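Side-chain contacts in transcriptional regulator, LacI family (Corynebacterium glutamicum, PDB 3H5T), which activates transcription of the inositol phosphate synthase gene in response to inositol and regulates cell wall biogenesis by binding a palindromic promoter motif: residues G20-R23 with T24-S27; Y30-P33 with E34-S37; L40-R43 with I44-A48; S114-H117 with V118-Q121. All blocks are in the same frame, centred on the assembly; numbering follows the deposited sequence.

Interaction 1 of 4, residues G20-R23 with T24-S27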
loop_
_atom_site.group_PDB
_atom_site.type_symbol
_atom_site.label_atom_id
_atom_site.label_comp_id
_atom_site.label_asym_id
_atom_site.label_seq_id
_atom_site.Cartn_x
_atom_site.Cartn_y
_atom_site.Cartn_z
ATOM N N GLY A 20 22.915 -39.828 8.652
ATOM C CA GLY A 20 24.079 -40.166 9.445
ATOM C C GLY A 20 25.406 -39.862 8.763
ATOM O O GLY A 20 26.398 -40.552 9.006
ATOM N N ILE A 21 25.432 -38.845 7.902
ATOM C CA ILE A 21 26.670 -38.453 7.236
ATOM C C ILE A 21 26.995 -37.003 7.612
ATOM O O ILE A 21 26.313 -36.409 8.449
ATOM C CB ILE A 21 26.583 -38.605 5.682
ATOM C CG1 ILE A 21 25.350 -37.884 5.134
ATOM C CG2 ILE A 21 26.550 -40.084 5.299
ATOM C CD1 ILE A 21 25.223 -37.980 3.615
ATOM N N SER A 22 28.036 -36.434 7.012
ATOM C CA SER A 22 28.423 -35.058 7.320
ATOM C C SER A 22 27.741 -34.050 6.400
ATOM O O SER A 22 27.281 -34.400 5.312
ATOM C CB SER A 22 29.942 -34.910 7.215
ATOM O OG SER A 22 30.598 -35.676 8.220
ATOM N N ARG A 23 27.667 -32.797 6.828
ATOM C CA ARG A 23 27.039 -31.797 5.983
ATOM C C ARG A 23 27.898 -31.595 4.733
ATOM O O ARG A 23 27.385 -31.270 3.668
ATOM C CB ARG A 23 26.868 -30.469 6.725
ATOM C CG ARG A 23 28.137 -29.689 6.836
ATOM C CD ARG A 23 27.877 -28.276 7.291
ATOM N NE ARG A 23 29.055 -27.454 7.039
ATOM C CZ ARG A 23 29.231 -26.228 7.511
ATOM N NH1 ARG A 23 28.304 -25.662 8.273
ATOM N NH2 ARG A 23 30.340 -25.569 7.218
ATOM N N THR A 24 29.207 -31.787 4.863
ATOM C CA THR A 24 30.098 -31.646 3.716
ATOM C C THR A 24 29.798 -32.791 2.743
ATOM O O THR A 24 29.884 -32.616 1.520
ATOM C CB THR A 24 31.587 -31.695 4.140
ATOM O OG1 THR A 24 31.868 -30.596 5.013
ATOM C CG2 THR A 24 32.499 -31.592 2.927
ATOM N N THR A 25 29.435 -33.955 3.290
ATOM C CA THR A 25 29.097 -35.109 2.466
ATOM C C THR A 25 27.938 -34.697 1.565
ATOM O O THR A 25 27.970 -34.908 0.350
ATOM C CB THR A 25 28.621 -36.320 3.308
ATOM O OG1 THR A 25 29.508 -36.539 4.413
ATOM C CG2 THR A 25 28.588 -37.568 2.448
ATOM N N VAL A 26 26.920 -34.096 2.180
ATOM C CA VAL A 26 25.727 -33.639 1.465
ATOM C C VAL A 26 26.095 -32.586 0.423
ATOM O O VAL A 26 25.595 -32.610 -0.699
ATOM C CB VAL A 26 24.674 -33.029 2.444
ATOM C CG1 VAL A 26 23.470 -32.481 1.652
ATOM C CG2 VAL A 26 24.221 -34.082 3.439
ATOM N N SER A 27 26.971 -31.662 0.803
ATOM C CA SER A 27 27.408 -30.612 -0.110
ATOM C C SER A 27 28.093 -31.205 -1.350
ATOM O O SER A 27 27.788 -30.817 -2.484
ATOM C CB SER A 27 28.367 -29.664 0.607
ATOM O OG SER A 27 28.655 -28.545 -0.204
#
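Ile21 reaches across the turn of the helix-turn-helix motif and lays the end of its side chain against Thr25, with CD1 3.6 Å from Thr25 CG2. The two side chains cross at a slant. A chi1 of 52° puts Ile21 CG1 between its own backbone N and carbonyl carbon, from where the extended branch brings CD1 also to Val26 CG2, 4.0 Å away. A long branched aliphatic chain suits this place, because Ile21 and Val26 both go on to meet Ile44 of helix 38-50, and Val26 also packs on Leu12, Ile15 and Ala16 of helix 11-19.

Ahead of Ile21, Gly20 ends helix 11-19 in a Schellman motif, with the positive phi that glycine adopts readily. Ser22 then holds the N-cap position of helix 23-31, the second helix of the motif and, as in other LacI-family proteins, probably the one that reads the DNA. Its side chain makes no capping bond, but its carbonyl oxygen accepts the first helical bond, from Val26 N to Ser22 O at 3.2 Å. Ser27 N continues the pattern to Arg23 O at 2.9 Å. Thr25 lies three residues on from the N-cap. Its chi1 of -47° leaves the methyl beside Ile21 and brings the hydroxyl back to the start of the helix, where Ser22 N donates to Thr25 OG1 at 3.0 Å, through a clearly bent bond of 136°.

Interaction 2 of 4, residues Y30-P33 with E34-S37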
loop_
_atom_site.group_PDB
_atom_site.type_symbol
_atom_site.label_atom_id
_atom_site.label_comp_id
_atom_site.label_asym_id
_atom_site.label_seq_id
_atom_site.Cartn_x
_atom_site.Cartn_y
_atom_site.Cartn_z
ATOM N N TYR A 30 26.249 -32.100 -4.260
ATOM C CA TYR A 30 25.866 -30.992 -5.133
ATOM C C TYR A 30 26.990 -30.324 -5.908
ATOM O O TYR A 30 26.821 -30.030 -7.088
ATOM C CB TYR A 30 25.132 -29.910 -4.321
ATOM C CG TYR A 30 23.752 -30.328 -3.872
ATOM C CD1 TYR A 30 22.650 -30.162 -4.708
ATOM C CD2 TYR A 30 23.556 -30.954 -2.642
ATOM C CE1 TYR A 30 21.390 -30.613 -4.339
ATOM C CE2 TYR A 30 22.299 -31.405 -2.259
ATOM C CZ TYR A 30 21.223 -31.234 -3.117
ATOM O OH TYR A 30 19.984 -31.698 -2.762
ATOM N N ASN A 31 28.125 -30.091 -5.243
ATOM C CA ASN A 31 29.268 -29.392 -5.843
ATOM C C ASN A 31 30.512 -30.210 -6.215
ATOM O O ASN A 31 31.358 -29.738 -6.975
ATOM C CB ASN A 31 29.716 -28.253 -4.916
ATOM C CG ASN A 31 28.551 -27.495 -4.303
ATOM O OD1 ASN A 31 28.114 -27.792 -3.191
ATOM N ND2 ASN A 31 28.039 -26.517 -5.027
ATOM N N ARG A 32 30.637 -31.417 -5.673
ATOM C CA ARG A 32 31.796 -32.271 -5.941
ATOM C C ARG A 32 31.347 -33.733 -5.969
ATOM O O ARG A 32 31.750 -34.538 -5.126
ATOM C CB ARG A 32 32.848 -32.060 -4.846
ATOM C CG ARG A 32 33.448 -30.658 -4.820
ATOM C CD ARG A 32 34.077 -30.342 -3.468
ATOM N NE ARG A 32 35.047 -31.353 -3.042
ATOM C CZ ARG A 32 36.274 -31.483 -3.543
ATOM N NH1 ARG A 32 36.700 -30.659 -4.493
ATOM N NH2 ARG A 32 37.066 -32.455 -3.108
ATOM N N PRO A 33 30.515 -34.094 -6.961
ATOM C CA PRO A 33 29.962 -35.439 -7.156
ATOM C C PRO A 33 30.998 -36.549 -7.109
ATOM O O PRO A 33 30.743 -37.620 -6.553
ATOM C CB PRO A 33 29.301 -35.350 -8.530
ATOM C CG PRO A 33 28.978 -33.892 -8.671
ATOM C CD PRO A 33 30.203 -33.233 -8.114
ATOM N N GLU A 34 32.167 -36.288 -7.689
ATOM C CA GLU A 34 33.232 -37.283 -7.731
ATOM C C GLU A 34 33.749 -37.716 -6.352
ATOM O O GLU A 34 34.375 -38.766 -6.227
ATOM C CB GLU A 34 34.399 -36.787 -8.613
ATOM C CG GLU A 34 35.270 -35.650 -8.052
ATOM C CD GLU A 34 34.547 -34.314 -7.912
ATOM O OE1 GLU A 34 33.723 -33.965 -8.785
ATOM O OE2 GLU A 34 34.826 -33.595 -6.927
ATOM N N GLN A 35 33.469 -36.920 -5.322
ATOM C CA GLN A 35 33.920 -37.227 -3.962
ATOM C C GLN A 35 33.149 -38.355 -3.271
ATOM O O GLN A 35 33.489 -38.751 -2.158
ATOM C CB GLN A 35 33.836 -35.969 -3.090
ATOM C CG GLN A 35 34.856 -34.891 -3.429
ATOM C CD GLN A 35 36.190 -35.123 -2.756
ATOM O OE1 GLN A 35 36.301 -35.057 -1.529
ATOM N NE2 GLN A 35 37.211 -35.402 -3.551
ATOM N N LEU A 36 32.106 -38.863 -3.916
ATOM C CA LEU A 36 31.316 -39.936 -3.325
ATOM C C LEU A 36 30.756 -40.880 -4.381
ATOM O O LEU A 36 30.727 -40.550 -5.564
ATOM C CB LEU A 36 30.188 -39.346 -2.463
ATOM C CG LEU A 36 29.413 -38.127 -2.971
ATOM C CD1 LEU A 36 28.746 -38.438 -4.300
ATOM C CD2 LEU A 36 28.388 -37.724 -1.938
ATOM N N SER A 37 30.317 -42.060 -3.952
ATOM C CA SER A 37 29.777 -43.051 -4.885
ATOM C C SER A 37 28.472 -42.592 -5.533
ATOM O O SER A 37 27.757 -41.762 -4.980
ATOM C CB SER A 37 29.545 -44.380 -4.162
ATOM O OG SER A 37 28.615 -44.219 -3.109
#
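The short 3-10 turn leading out of helix 23-31 brings Arg32 against both Glu34 and Gln35. Glu34 turns back over the arginine: with CG between its backbone N and carbonyl carbon (chi1 72°) and a second bend at chi2 (-67°), OE2 comes to 3.3 Å from Arg32 CB. The same oxygen lies over the centre of one guanidinium face, and the carboxylate plane stands at 80° to that of the guanidinium. Any attraction is therefore probably one of charge alone: Arg32 NH1 and Glu34 OE2 are 4.2 Å apart and no N-H points at the oxygen. Gln35 runs alongside Arg32 in the same direction, its CG 3.6 Å from Arg32 NE, although the nearest approach of the two polar ends is doubtful in the model.

Beneath the side chains the backbone makes the turn that separates the DNA-binding helix-turn-helix from the third helix of the LacI-type domain. Gln35 N donates to Arg32 O at 2.9 Å, and Leu36 N donates to Pro33 O at 3.2 Å. Each donor sits well above the plane of its carbonyl, a consequence of the tight i to i+3 spacing. Proline suits the first position of such a turn, since its ring already fixes phi and the turn asks no N-H of it. Pro33 and Leu36 both set their apolar carbons against Arg41 of helix 38-50, while Ser37 OG makes a weak capping bond to Leu40 N.

Interaction 3 of 4, residues L40-R43 with I44-A48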
loop_
_atom_site.group_PDB
_atom_site.type_symbol
_atom_site.label_atom_id
_atom_site.label_comp_id
_atom_site.label_asym_id
_atom_site.label_seq_id
_atom_site.Cartn_x
_atom_site.Cartn_y
_atom_site.Cartn_z
ATOM N N LEU A 40 25.502 -43.103 -3.041
ATOM C CA LEU A 40 25.294 -42.189 -1.921
ATOM C C LEU A 40 24.837 -40.828 -2.435
ATOM O O LEU A 40 24.092 -40.118 -1.757
ATOM C CB LEU A 40 26.575 -42.018 -1.088
ATOM C CG LEU A 40 26.447 -41.071 0.126
ATOM C CD1 LEU A 40 25.444 -41.635 1.131
ATOM C CD2 LEU A 40 27.817 -40.879 0.803
ATOM N N ARG A 41 25.278 -40.463 -3.634
ATOM C CA ARG A 41 24.891 -39.181 -4.205
ATOM C C ARG A 41 23.394 -39.224 -4.475
ATOM O O ARG A 41 22.659 -38.291 -4.137
ATOM C CB ARG A 41 25.650 -38.929 -5.502
ATOM C CG ARG A 41 25.315 -37.623 -6.182
ATOM C CD ARG A 41 26.168 -37.429 -7.424
ATOM N NE ARG A 41 25.894 -36.140 -8.051
ATOM C CZ ARG A 41 24.802 -35.865 -8.753
ATOM N NH1 ARG A 41 23.873 -36.794 -8.937
ATOM N NH2 ARG A 41 24.622 -34.648 -9.247
ATOM N N GLN A 42 22.947 -40.321 -5.071
ATOM C CA GLN A 42 21.538 -40.497 -5.378
ATOM C C GLN A 42 20.701 -40.490 -4.097
ATOM O O GLN A 42 19.637 -39.872 -4.047
ATOM C CB GLN A 42 21.317 -41.807 -6.135
ATOM C CG GLN A 42 19.965 -41.856 -6.796
ATOM C CD GLN A 42 19.746 -40.645 -7.689
ATOM O OE1 GLN A 42 20.399 -40.500 -8.727
ATOM N NE2 GLN A 42 18.839 -39.760 -7.281
ATOM N N ARG A 43 21.185 -41.174 -3.063
ATOM C CA ARG A 43 20.478 -41.215 -1.785
ATOM C C ARG A 43 20.346 -39.808 -1.177
ATOM O O ARG A 43 19.296 -39.441 -0.650
ATOM C CB ARG A 43 21.211 -42.137 -0.804
ATOM C CG ARG A 43 20.432 -42.417 0.469
ATOM C CD ARG A 43 21.219 -43.319 1.393
ATOM N NE ARG A 43 21.490 -44.606 0.770
ATOM C CZ ARG A 43 20.572 -45.541 0.558
ATOM N NH1 ARG A 43 19.309 -45.337 0.924
ATOM N NH2 ARG A 43 20.917 -46.682 -0.030
ATOM N N ILE A 44 21.418 -39.027 -1.251
ATOM C CA ILE A 44 21.412 -37.668 -0.724
ATOM C C ILE A 44 20.437 -36.814 -1.533
ATOM O O ILE A 44 19.671 -36.035 -0.971
ATOM C CB ILE A 44 22.828 -37.046 -0.789
ATOM C CG1 ILE A 44 23.721 -37.707 0.263
ATOM C CG2 ILE A 44 22.762 -35.529 -0.577
ATOM C CD1 ILE A 44 25.184 -37.424 0.067
ATOM N N LEU A 45 20.460 -36.978 -2.851
ATOM C CA LEU A 45 19.567 -36.230 -3.725
ATOM C C LEU A 45 18.093 -36.590 -3.511
ATOM O O LEU A 45 17.237 -35.705 -3.471
ATOM C CB LEU A 45 19.952 -36.465 -5.185
ATOM C CG LEU A 45 21.308 -35.899 -5.607
ATOM C CD1 LEU A 45 21.477 -36.083 -7.114
ATOM C CD2 LEU A 45 21.398 -34.411 -5.232
ATOM N N ASP A 46 17.797 -37.881 -3.371
ATOM C CA ASP A 46 16.422 -38.316 -3.161
ATOM C C ASP A 46 15.932 -37.886 -1.792
ATOM O O ASP A 46 14.777 -37.497 -1.642
ATOM C CB ASP A 46 16.298 -39.835 -3.296
ATOM C CG ASP A 46 16.604 -40.325 -4.700
ATOM O OD1 ASP A 46 16.403 -39.559 -5.671
ATOM O OD2 ASP A 46 17.033 -41.486 -4.833
ATOM N N THR A 47 16.803 -37.969 -0.787
ATOM C CA THR A 47 16.435 -37.543 0.558
ATOM C C THR A 47 16.121 -36.039 0.518
ATOM O O THR A 47 15.251 -35.558 1.238
ATOM C CB THR A 47 17.577 -37.813 1.573
ATOM O OG1 THR A 47 17.734 -39.223 1.760
ATOM C CG2 THR A 47 17.267 -37.179 2.909
ATOM N N ALA A 48 16.829 -35.299 -0.334
ATOM C CA ALA A 48 16.596 -33.867 -0.468
ATOM C C ALA A 48 15.221 -33.674 -1.109
ATOM O O ALA A 48 14.466 -32.767 -0.760
ATOM C CB ALA A 48 17.673 -33.242 -1.339
#
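A chi1 of -164° places CG of Gln42 trans to the backbone N, and a bend at chi2 (54°) then swings the amide along the helix toward Asp46. Gln42 NE2 donates to Asp46 OD1 at 2.9 Å, a bent bond that meets the oxygen from above the carboxylate plane, with the amide and carboxylate planes 29° apart. Both residues suit the outer side of helix 38-50, where a polar pair one turn apart links i to i+4. Next to them, Arg41 is stretched out from CG to NE, and its guanidinium ends beside the tip of Leu45, the two side chains slanting across each other, with Leu45 CD1 3.7 Å from Arg41 CZ.

Thr47 uses its hydroxyl inward, on the backbone. Thr47 OG1 donates to Arg43 O at 2.9 Å, and Thr47 N reaches Arg43 O at the same 2.9 Å from the other face of the carbonyl plane, so one oxygen receives two bonds. A threonine can thus be buried in a helix without leaving its hydroxyl unsatisfied. Ordinary helical bonds join Ile44 N to Leu40 O and Asp46 N to Gln42 O.

On the inner side Leu40 CG meets Ile44 CD1 at 3.9 Å. These apolar residues face helix 23-31, Leu40 touching Thr25 and Ile44 touching Val26 and Ala29, while Thr47 and Ala48 lean on Leu19 and Ile15 of helix 11-19 to complete the three-helix headpiece.

Interaction 4 of 4, residues S114-H117 with V118-Q121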
loop_
_atom_site.group_PDB
_atom_site.type_symbol
_atom_site.label_atom_id
_atom_site.label_comp_id
_atom_site.label_asym_id
_atom_site.label_seq_id
_atom_site.Cartn_x
_atom_site.Cartn_y
_atom_site.Cartn_z
ATOM N N SER A 114 -1.643 17.828 -16.754
ATOM C CA SER A 114 -1.227 18.167 -18.110
ATOM C C SER A 114 -1.042 16.948 -19.001
ATOM O O SER A 114 -0.890 17.079 -20.219
ATOM C CB SER A 114 0.086 18.950 -18.068
ATOM O OG SER A 114 1.105 18.193 -17.427
ATOM N N VAL A 115 -1.041 15.765 -18.398
ATOM C CA VAL A 115 -0.857 14.538 -19.158
ATOM C C VAL A 115 -2.063 14.242 -20.039
ATOM O O VAL A 115 -3.199 14.258 -19.579
ATOM C CB VAL A 115 -0.611 13.331 -18.227
ATOM C CG1 VAL A 115 -0.331 12.086 -19.049
ATOM C CG2 VAL A 115 0.557 13.613 -17.316
ATOM N N ASP A 116 -1.803 13.997 -21.316
ATOM C CA ASP A 116 -2.862 13.678 -22.263
ATOM C C ASP A 116 -2.660 12.247 -22.742
ATOM O O ASP A 116 -1.642 11.624 -22.451
ATOM C CB ASP A 116 -2.840 14.640 -23.445
ATOM C CG ASP A 116 -1.456 14.832 -24.000
ATOM O OD1 ASP A 116 -0.685 13.850 -24.011
ATOM O OD2 ASP A 116 -1.142 15.961 -24.436
ATOM N N HIS A 117 -3.624 11.734 -23.489
ATOM C CA HIS A 117 -3.562 10.363 -23.966
ATOM C C HIS A 117 -2.346 9.981 -24.800
ATOM O O HIS A 117 -1.863 8.860 -24.697
ATOM C CB HIS A 117 -4.869 10.043 -24.690
ATOM C CG HIS A 117 -6.069 10.167 -23.800
ATOM N ND1 HIS A 117 -6.459 9.166 -22.934
ATOM C CD2 HIS A 117 -6.906 11.207 -23.573
ATOM C CE1 HIS A 117 -7.485 9.585 -22.215
ATOM N NE2 HIS A 117 -7.774 10.821 -22.581
ATOM N N VAL A 118 -1.823 10.895 -25.608
ATOM C CA VAL A 118 -0.654 10.542 -26.408
ATOM C C VAL A 118 0.562 10.328 -25.511
ATOM O O VAL A 118 1.406 9.477 -25.788
ATOM C CB VAL A 118 -0.312 11.622 -27.459
ATOM C CG1 VAL A 118 0.085 12.917 -26.779
ATOM C CG2 VAL A 118 0.819 11.122 -28.347
ATOM N N SER A 119 0.657 11.101 -24.435
ATOM C CA SER A 119 1.778 10.954 -23.516
ATOM C C SER A 119 1.659 9.625 -22.773
ATOM O O SER A 119 2.615 8.860 -22.683
ATOM C CB SER A 119 1.794 12.101 -22.503
ATOM O OG SER A 119 1.866 13.360 -23.149
ATOM N N ALA A 120 0.468 9.355 -22.252
ATOM C CA ALA A 120 0.213 8.131 -21.504
ATOM C C ALA A 120 0.384 6.880 -22.360
ATOM O O ALA A 120 0.943 5.883 -21.909
ATOM C CB ALA A 120 -1.191 8.171 -20.916
ATOM N N GLN A 121 -0.085 6.949 -23.599
ATOM C CA GLN A 121 -0.008 5.818 -24.514
ATOM C C GLN A 121 1.410 5.489 -24.970
ATOM O O GLN A 121 1.711 4.337 -25.271
ATOM C CB GLN A 121 -0.949 6.063 -25.700
ATOM C CG GLN A 121 -2.402 6.233 -25.227
ATOM C CD GLN A 121 -3.375 6.664 -26.319
ATOM O OE1 GLN A 121 -3.037 7.474 -27.195
ATOM N NE2 GLN A 121 -4.603 6.140 -26.254
#
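Hydrogen bonds from Ser119 to the Asp116 carboxylate carry most of this N-terminal cap of helix 117-125. Asp116 sits at the N-cap, and its chi1 of 47° turns the carboxylate forward over the first turn. Ser119 N donates to Asp116 OD1 at 3.1 Å, nearly in line with the C-O bond, and Ser119 OG donates to Asp116 OD1 at 2.7 Å on the syn side but 34° out of the carboxylate plane. Two donors from one residue thus grip a single oxygen, OD1, and its negative charge probably interacts favourably with the helix dipole. Aspartate suits the position because its short chain can fold back to a first-turn backbone N-H that lacks a preceding helical carbonyl, and serine because it adds a second donor. The backbone takes over with Ala120 N to Asp116 O at 3.1 Å, an almost straight bond.

Apolar contacts are slighter. Val115 and Ala120 meet loosely, with Val115 CG1 4.4 Å from Ala120 CB; Val115 CG1 also lies 4.1 Å from Ser119 CB.

The cap starts the helix that follows strand 103-108, an outermost strand of the larger sheet in the periplasmic-binding-protein-like region. His117 rests on Pro142 and Asp145, Ala120 on His143 and Gln121 on Ala146, so the helix packs beside helix 142-150.

In the fold
Interactions 1, 2 and 3 form one unit, the small LacI-type DNA-binding headpiece, with centres 11 Å from each other. Interactions 1 and 2 mark the beginning and end of helix 23-31, and interaction 3 lies on the helix that packs against it. Ile44 joins all three: its CD1 is 3.6 Å from Ile21 CD1 and 3.8 Å from Leu36 CD2. Tyr30 at the end of helix 23-31 meets Ala48. Interaction 4 belongs to the ligand-binding-type region, its centre about 60 Å from that of interaction 1, with about 49 Å between their nearest atoms, so the two regions do not touch through these residues.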